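Local coordinates for protein motility-associated killing factor MakB (PDB 6W1W) that probably serves as one component of a tripartite cytotoxin resembling the alpha-pore-forming toxins, at residues 18-29 and 269-280. Numbering follows the deposited sequence. Where two conformers were deposited one is given.
Sequences DVYTDFLGISNY and MSEEFLKIDDSL
I26 reaches from helix 18-29 onto the ring of F273, and following it outward gives the middle of this contact. Its CB only grazes the rim, 4.2 Å from F273 CE2. The next atom, CG1, sits over the centre of the ring, 3.4 Å from the centroid and 8° off the normal, a CH-pi contact. CG2 hangs just outside the CE2–CZ rim, on the same face side, while CD1 runs on to the backbone of E272, 3.4 Å from its O.

F273 then turns its edge to the face of Y29, an offset edge-to-face pair with planes at 90°. Y29, whose chi1 of 175° swings CG away from the backbone N, sets an edge to M269: CB packs on CD1, and the sulfur makes a Met-aromatic contact. The OH of Y29 makes a weak hydrogen bond to E139 of helix 100-151, which S270 OG also binds.

Toward the other end, D22 lays CB against I276 and its carboxylate on K275 CB and CG; K275 NZ pairs instead with D278. D22 OD1 faces S279 OG at 3.3 Å, a weak, unsettled bond for which K275 O competes. V19 CG1 packs on S279 and L280.

Helix 18-29 runs roughly antiparallel to 276-280, while the irregular turns 271-275 carry F273. Cohesion around I26, F273 and Y29 probably rests on apolar burial; buried D22, its bond weak and shared, leaves the other half modestly polar.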
ATOM      1  N   ASP A  18       4.028   6.290   7.839  1.00125.30           N
ATOM      2  CA  ASP A  18       4.239   6.522   6.415  1.00131.84           C
ATOM      3  C   ASP A  18       4.683   5.257   5.690  1.00132.82           C
ATOM      4  O   ASP A  18       4.300   5.048   4.535  1.00135.69           O
ATOM      5  CB  ASP A  18       5.252   7.648   6.205  1.00132.05           C
ATOM      6  CG  ASP A  18       4.601   9.020   6.179  1.00134.97           C
ATOM      7  OD1 ASP A  18       3.400   9.114   6.510  1.00134.84           O
ATOM      8  OD2 ASP A  18       5.283  10.000   5.816  1.00134.79           O
ATOM      9  N   VAL A  19       5.479   4.403   6.338  1.00132.04           N
ATOM     10  CA  VAL A  19       5.830   3.131   5.712  1.00130.24           C
ATOM     11  C   VAL A  19       4.695   2.123   5.826  1.00126.10           C
ATOM     12  O   VAL A  19       4.616   1.194   5.012  1.00131.73           O
ATOM     13  CB  VAL A  19       7.124   2.547   6.303  1.00123.33           C
ATOM     14  CG1 VAL A  19       8.287   3.513   6.108  1.00115.25           C
ATOM     15  CG2 VAL A  19       6.944   2.208   7.774  1.00116.00           C
ATOM     16  N   TYR A  20       3.813   2.285   6.815  1.00112.01           N
ATOM     17  CA  TYR A  20       2.610   1.462   6.891  1.00123.38           C
ATOM     18  C   TYR A  20       1.604   1.879   5.827  1.00130.12           C
ATOM     19  O   TYR A  20       1.027   1.031   5.136  1.00131.15           O
ATOM     20  CB  TYR A  20       2.004   1.566   8.293  1.00131.98           C
ATOM     21  CG  TYR A  20       0.714   0.798   8.508  1.00129.39           C
ATOM     22  CD1 TYR A  20       0.580  -0.521   8.093  1.00130.50           C
ATOM     23  CD2 TYR A  20      -0.358   1.388   9.166  1.00128.38           C
ATOM     24  CE1 TYR A  20      -0.600  -1.223   8.308  1.00138.96           C
ATOM     25  CE2 TYR A  20      -1.537   0.696   9.386  1.00135.83           C
ATOM     26  CZ  TYR A  20      -1.655  -0.606   8.957  1.00134.29           C
ATOM     27  OH  TYR A  20      -2.834  -1.289   9.181  1.00107.31           O
ATOM     28  N   THR A  21       1.386   3.189   5.679  1.00128.02           N
ATOM     29  CA  THR A  21       0.511   3.695   4.624  1.00124.77           C
ATOM     30  C   THR A  21       0.987   3.236   3.251  1.00139.05           C
ATOM     31  O   THR A  21       0.201   2.721   2.446  1.00145.53           O
ATOM     32  CB  THR A  21       0.445   5.224   4.688  1.00122.21           C
ATOM     33  OG1 THR A  21      -0.312   5.624   5.839  1.00123.80           O
ATOM     34  CG2 THR A  21      -0.195   5.798   3.421  1.00116.29           C
ATOM     35  N   ASP A  22       2.282   3.402   2.971  1.00140.29           N
ATOM     36  CA  ASP A  22       2.835   2.964   1.695  1.00142.46           C
ATOM     37  C   ASP A  22       2.871   1.451   1.559  1.00129.70           C
ATOM     38  O   ASP A  22       3.065   0.950   0.447  1.00118.90           O
ATOM     39  CB  ASP A  22       4.238   3.539   1.502  1.00153.53           C
ATOM     40  CG  ASP A  22       4.216   5.027   1.229  1.00165.80           C
ATOM     41  OD1 ASP A  22       4.895   5.785   1.956  1.00165.45           O
ATOM     42  OD2 ASP A  22       3.496   5.439   0.296  1.00171.01           O
ATOM     43  N   PHE A  23       2.691   0.715   2.654  1.00125.46           N
ATOM     44  CA  PHE A  23       2.529  -0.730   2.552  1.00124.61           C
ATOM     45  C   PHE A  23       1.097  -1.092   2.179  1.00141.66           C
ATOM     46  O   PHE A  23       0.870  -1.938   1.308  1.00153.68           O
ATOM     47  CB  PHE A  23       2.914  -1.400   3.869  1.00123.32           C
ATOM     48  CG  PHE A  23       3.900  -2.517   3.715  1.00137.96           C
ATOM     49  CD1 PHE A  23       3.493  -3.765   3.265  1.00147.73           C
ATOM     50  CD2 PHE A  23       5.237  -2.323   4.026  1.00132.57           C
ATOM     51  CE1 PHE A  23       4.408  -4.794   3.125  1.00161.10           C
ATOM     52  CE2 PHE A  23       6.154  -3.348   3.888  1.00138.41           C
ATOM     53  CZ  PHE A  23       5.741  -4.583   3.437  1.00157.47           C
ATOM     54  N   LEU A  24       0.121  -0.452   2.833  1.00129.08           N
ATOM     55  CA  LEU A  24      -1.285  -0.752   2.578  1.00106.28           C
ATOM     56  C   LEU A  24      -1.668  -0.405   1.146  1.00121.09           C
ATOM     57  O   LEU A  24      -2.247  -1.229   0.428  1.00141.51           O
ATOM     58  CB  LEU A  24      -2.167   0.007   3.570  1.00 95.47           C
ATOM     59  CG  LEU A  24      -1.935  -0.321   5.045  1.00109.87           C
ATOM     60  CD1 LEU A  24      -2.379   0.839   5.920  1.00109.94           C
ATOM     61  CD2 LEU A  24      -2.662  -1.602   5.426  1.00103.31           C
ATOM     62  N   GLY A  25      -1.350   0.820   0.712  1.00109.85           N
ATOM     63  CA  GLY A  25      -1.639   1.225  -0.655  1.00119.36           C
ATOM     64  C   GLY A  25      -0.957   0.358  -1.690  1.00121.66           C
ATOM     65  O   GLY A  25      -1.341   0.375  -2.867  1.00113.77           O
ATOM     66  N   ILE A  26       0.047  -0.405  -1.276  1.00119.41           N
ATOM     67  CA  ILE A  26       0.748  -1.331  -2.151  1.00121.30           C
ATOM     68  C   ILE A  26       0.228  -2.752  -1.988  1.00124.28           C
ATOM     69  O   ILE A  26       0.090  -3.487  -2.967  1.00128.32           O
ATOM     70  CB  ILE A  26       2.269  -1.255  -1.878  1.00134.37           C
ATOM     71  CG1 ILE A  26       2.951  -0.219  -2.787  1.00148.56           C
ATOM     72  CG2 ILE A  26       2.946  -2.626  -2.004  1.00111.76           C
ATOM     73  CD1 ILE A  26       2.432   1.193  -2.670  1.00145.81           C
ATOM     74  N   SER A  27      -0.101  -3.134  -0.751  1.00127.85           N
ATOM     75  CA  SER A  27      -0.492  -4.509  -0.458  1.00133.24           C
ATOM     76  C   SER A  27      -1.799  -4.907  -1.132  1.00115.04           C
ATOM     77  O   SER A  27      -2.067  -6.106  -1.279  1.00116.02           O
ATOM     78  CB  SER A  27      -0.614  -4.718   1.053  1.00146.83           C
ATOM     79  OG  SER A  27      -1.647  -3.917   1.602  1.00165.24           O
ATOM     80  N   ASN A  28      -2.612  -3.945  -1.552  0.61100.89           N
ATOM     81  CA  ASN A  28      -3.845  -4.254  -2.260  0.61106.39           C
ATOM     82  C   ASN A  28      -3.743  -4.005  -3.759  0.61103.46           C
ATOM     83  O   ASN A  28      -4.676  -4.341  -4.495  0.61100.43           O
ATOM     84  CB  ASN A  28      -5.015  -3.467  -1.657  0.61111.43           C
ATOM     85  CG  ASN A  28      -5.501  -4.072  -0.348  0.61101.28           C
ATOM     86  OD1 ASN A  28      -6.217  -5.073  -0.345  0.61 92.95           O
ATOM     87  ND2 ASN A  28      -5.103  -3.470   0.771  0.61 80.25           N
ATOM     88  N   TYR A  29      -2.629  -3.439  -4.231  1.00117.92           N
ATOM     89  CA  TYR A  29      -2.356  -3.468  -5.665  1.00112.93           C
ATOM     90  C   TYR A  29      -2.187  -4.903  -6.139  1.00107.63           C
ATOM     91  O   TYR A  29      -2.538  -5.233  -7.279  1.00 78.07           O
ATOM     92  CB  TYR A  29      -1.109  -2.652  -5.999  1.00 94.63           C
ATOM     93  CG  TYR A  29      -0.707  -2.730  -7.455  1.00 81.00           C
ATOM     94  CD1 TYR A  29      -1.275  -1.884  -8.398  1.00 82.98           C
ATOM     95  CD2 TYR A  29       0.248  -3.646  -7.890  1.00105.65           C
ATOM     96  CE1 TYR A  29      -0.914  -1.950  -9.732  1.00107.95           C
ATOM     97  CE2 TYR A  29       0.616  -3.723  -9.221  1.00 81.74           C
ATOM     98  CZ  TYR A  29       0.033  -2.870 -10.138  1.00112.67           C
ATOM     99  OH  TYR A  29       0.392  -2.934 -11.467  1.00101.90           O
ATOM    100  N   MET A 269      -2.332   3.725  -9.381  1.00 87.83           N
ATOM    101  CA  MET A 269      -2.130   2.923  -8.181  1.00 87.23           C
ATOM    102  C   MET A 269      -0.659   2.574  -7.996  1.00112.52           C
ATOM    103  O   MET A 269      -0.144   2.608  -6.871  1.00102.04           O
ATOM    104  CB  MET A 269      -2.974   1.653  -8.254  1.00 81.47           C
ATOM    105  CG  MET A 269      -3.504   1.148  -6.921  1.00 92.31           C
ATOM    106  SD  MET A 269      -4.722  -0.178  -7.152  1.00112.11           S
ATOM    107  CE  MET A 269      -5.647   0.422  -8.570  1.00 79.61           C
ATOM    108  N   SER A 270       0.035   2.229  -9.091  1.00120.32           N
ATOM    109  CA  SER A 270       1.436   1.841  -8.988  1.00104.33           C
ATOM    110  C   SER A 270       2.324   3.011  -8.595  1.00102.27           C
ATOM    111  O   SER A 270       3.356   2.805  -7.950  1.00105.63           O
ATOM    112  CB  SER A 270       1.925   1.243 -10.306  1.00104.47           C
ATOM    113  OG  SER A 270       1.367  -0.041 -10.521  1.00117.29           O
ATOM    114  N   GLU A 271       1.950   4.241  -8.965  1.00 97.28           N
ATOM    115  CA  GLU A 271       2.770   5.392  -8.601  1.00107.66           C
ATOM    116  C   GLU A 271       2.805   5.643  -7.098  1.00110.41           C
ATOM    117  O   GLU A 271       3.583   6.491  -6.650  1.00108.86           O
ATOM    118  CB  GLU A 271       2.283   6.646  -9.329  1.00102.52           C
ATOM    119  CG  GLU A 271       2.224   6.520 -10.847  1.00120.34           C
ATOM    120  CD  GLU A 271       3.581   6.267 -11.497  1.00137.41           C
ATOM    121  OE1 GLU A 271       4.625   6.464 -10.837  1.00136.16           O
ATOM    122  OE2 GLU A 271       3.600   5.877 -12.685  1.00135.93           O
ATOM    123  N   GLU A 272       1.990   4.934  -6.314  1.00105.62           N
ATOM    124  CA  GLU A 272       2.112   4.971  -4.865  1.00120.46           C
ATOM    125  C   GLU A 272       3.301   4.164  -4.365  1.00134.40           C
ATOM    126  O   GLU A 272       3.697   4.331  -3.206  1.00145.34           O
ATOM    127  CB  GLU A 272       0.820   4.465  -4.214  1.00135.46           C
ATOM    128  CG  GLU A 272      -0.428   5.260  -4.611  1.00150.76           C
ATOM    129  CD  GLU A 272      -0.316   6.746  -4.291  1.00139.10           C
ATOM    130  OE1 GLU A 272       0.010   7.087  -3.134  1.00125.57           O
ATOM    131  OE2 GLU A 272      -0.544   7.570  -5.203  1.00128.44           O
ATOM    132  N   PHE A 273       3.876   3.302  -5.211  1.00128.77           N
ATOM    133  CA  PHE A 273       5.130   2.639  -4.863  1.00126.00           C
ATOM    134  C   PHE A 273       6.255   3.649  -4.677  1.00123.96           C
ATOM    135  O   PHE A 273       7.116   3.475  -3.806  1.00119.38           O
ATOM    136  CB  PHE A 273       5.525   1.633  -5.948  1.00129.16           C
ATOM    137  CG  PHE A 273       4.782   0.327  -5.891  1.00130.09           C
ATOM    138  CD1 PHE A 273       3.545   0.184  -6.508  1.00126.97           C
ATOM    139  CD2 PHE A 273       5.339  -0.773  -5.258  1.00124.09           C
ATOM    140  CE1 PHE A 273       2.865  -1.023  -6.475  1.00129.20           C
ATOM    141  CE2 PHE A 273       4.667  -1.986  -5.218  1.00129.02           C
ATOM    142  CZ  PHE A 273       3.426  -2.111  -5.828  1.00137.02           C
ATOM    143  N   LEU A 274       6.270   4.709  -5.491  1.00111.03           N
ATOM    144  CA  LEU A 274       7.382   5.653  -5.479  1.00112.79           C
ATOM    145  C   LEU A 274       7.522   6.381  -4.149  1.00125.30           C
ATOM    146  O   LEU A 274       8.603   6.903  -3.852  1.00129.79           O
ATOM    147  CB  LEU A 274       7.223   6.671  -6.609  1.00111.00           C
ATOM    148  CG  LEU A 274       7.528   6.183  -8.027  1.00116.23           C
ATOM    149  CD1 LEU A 274       7.244   7.281  -9.037  1.00108.02           C
ATOM    150  CD2 LEU A 274       8.971   5.716  -8.132  1.00109.81           C
ATOM    151  N   LYS A 275       6.458   6.435  -3.343  1.00130.56           N
ATOM    152  CA  LYS A 275       6.555   7.062  -2.031  1.00138.52           C
ATOM    153  C   LYS A 275       7.365   6.214  -1.055  1.00139.16           C
ATOM    154  O   LYS A 275       7.861   6.743  -0.055  1.00135.39           O
ATOM    155  CB  LYS A 275       5.150   7.333  -1.484  1.00146.53           C
ATOM    156  CG  LYS A 275       5.093   8.271  -0.280  1.00154.19           C
ATOM    157  CD  LYS A 275       4.692   9.696  -0.668  1.00155.15           C
ATOM    158  CE  LYS A 275       5.845  10.475  -1.298  1.00151.95           C
ATOM    159  NZ  LYS A 275       7.014  10.614  -0.380  1.00138.75           N
ATOM    160  N   ILE A 276       7.520   4.915  -1.331  1.00148.01           N
ATOM    161  CA  ILE A 276       8.387   4.075  -0.507  1.00143.28           C
ATOM    162  C   ILE A 276       9.831   4.548  -0.602  1.00138.82           C
ATOM    163  O   ILE A 276      10.573   4.528   0.388  1.00139.13           O
ATOM    164  CB  ILE A 276       8.243   2.593  -0.914  1.00133.92           C
ATOM    165  CG1 ILE A 276       7.208   1.895  -0.032  1.00127.82           C
ATOM    166  CG2 ILE A 276       9.582   1.861  -0.851  1.00132.97           C
ATOM    167  CD1 ILE A 276       7.612   1.809   1.423  1.00134.14           C
ATOM    168  N   ASP A 277      10.243   5.015  -1.783  1.00135.18           N
ATOM    169  CA  ASP A 277      11.591   5.537  -1.981  1.00137.19           C
ATOM    170  C   ASP A 277      11.870   6.803  -1.177  1.00136.06           C
ATOM    171  O   ASP A 277      12.961   7.369  -1.310  1.00129.12           O
ATOM    172  CB  ASP A 277      11.832   5.794  -3.470  1.00139.37           C
ATOM    173  CG  ASP A 277      11.882   4.511  -4.280  1.00149.61           C
ATOM    174  OD1 ASP A 277      11.594   3.437  -3.711  1.00152.97           O
ATOM    175  OD2 ASP A 277      12.217   4.576  -5.482  1.00146.69           O
ATOM    176  N   ASP A 278      10.919   7.259  -0.361  1.00138.85           N
ATOM    177  CA  ASP A 278      11.128   8.344   0.588  1.00140.05           C
ATOM    178  C   ASP A 278      10.870   7.944   2.032  1.00130.34           C
ATOM    179  O   ASP A 278      11.497   8.508   2.932  1.00134.94           O
ATOM    180  CB  ASP A 278      10.231   9.545   0.243  1.00149.71           C
ATOM    181  CG  ASP A 278      10.590  10.180  -1.086  1.00157.04           C
ATOM    182  OD1 ASP A 278      11.781  10.499  -1.299  1.00155.70           O
ATOM    183  OD2 ASP A 278       9.674  10.360  -1.917  1.00155.86           O
ATOM    184  N   SER A 279       9.979   6.981   2.276  1.00120.56           N
ATOM    185  CA  SER A 279       9.607   6.570   3.626  1.00121.35           C
ATOM    186  C   SER A 279      10.546   5.507   4.193  1.00125.67           C
ATOM    187  O   SER A 279      10.972   5.603   5.349  1.00117.60           O
ATOM    188  CB  SER A 279       8.164   6.060   3.637  1.00120.05           C
ATOM    189  OG  SER A 279       8.005   4.949   2.770  1.00127.19           O
ATOM    190  N   LEU A 280      10.862   4.479   3.404  1.00132.03           N
ATOM    191  CA  LEU A 280      11.808   3.465   3.870  1.00117.14           C
ATOM    192  C   LEU A 280      13.202   4.026   4.121  1.00107.55           C
ATOM    193  O   LEU A 280      13.783   3.715   5.174  1.00123.50           O
ATOM    194  CB  LEU A 280      11.852   2.288   2.890  1.00107.11           C
ATOM    195  CG  LEU A 280      10.926   1.113   3.227  1.00111.23           C
ATOM    196  CD1 LEU A 280      11.226  -0.104   2.361  1.00113.41           C
ATOM    197  CD2 LEU A 280      11.024   0.755   4.700  1.00106.69           C
TER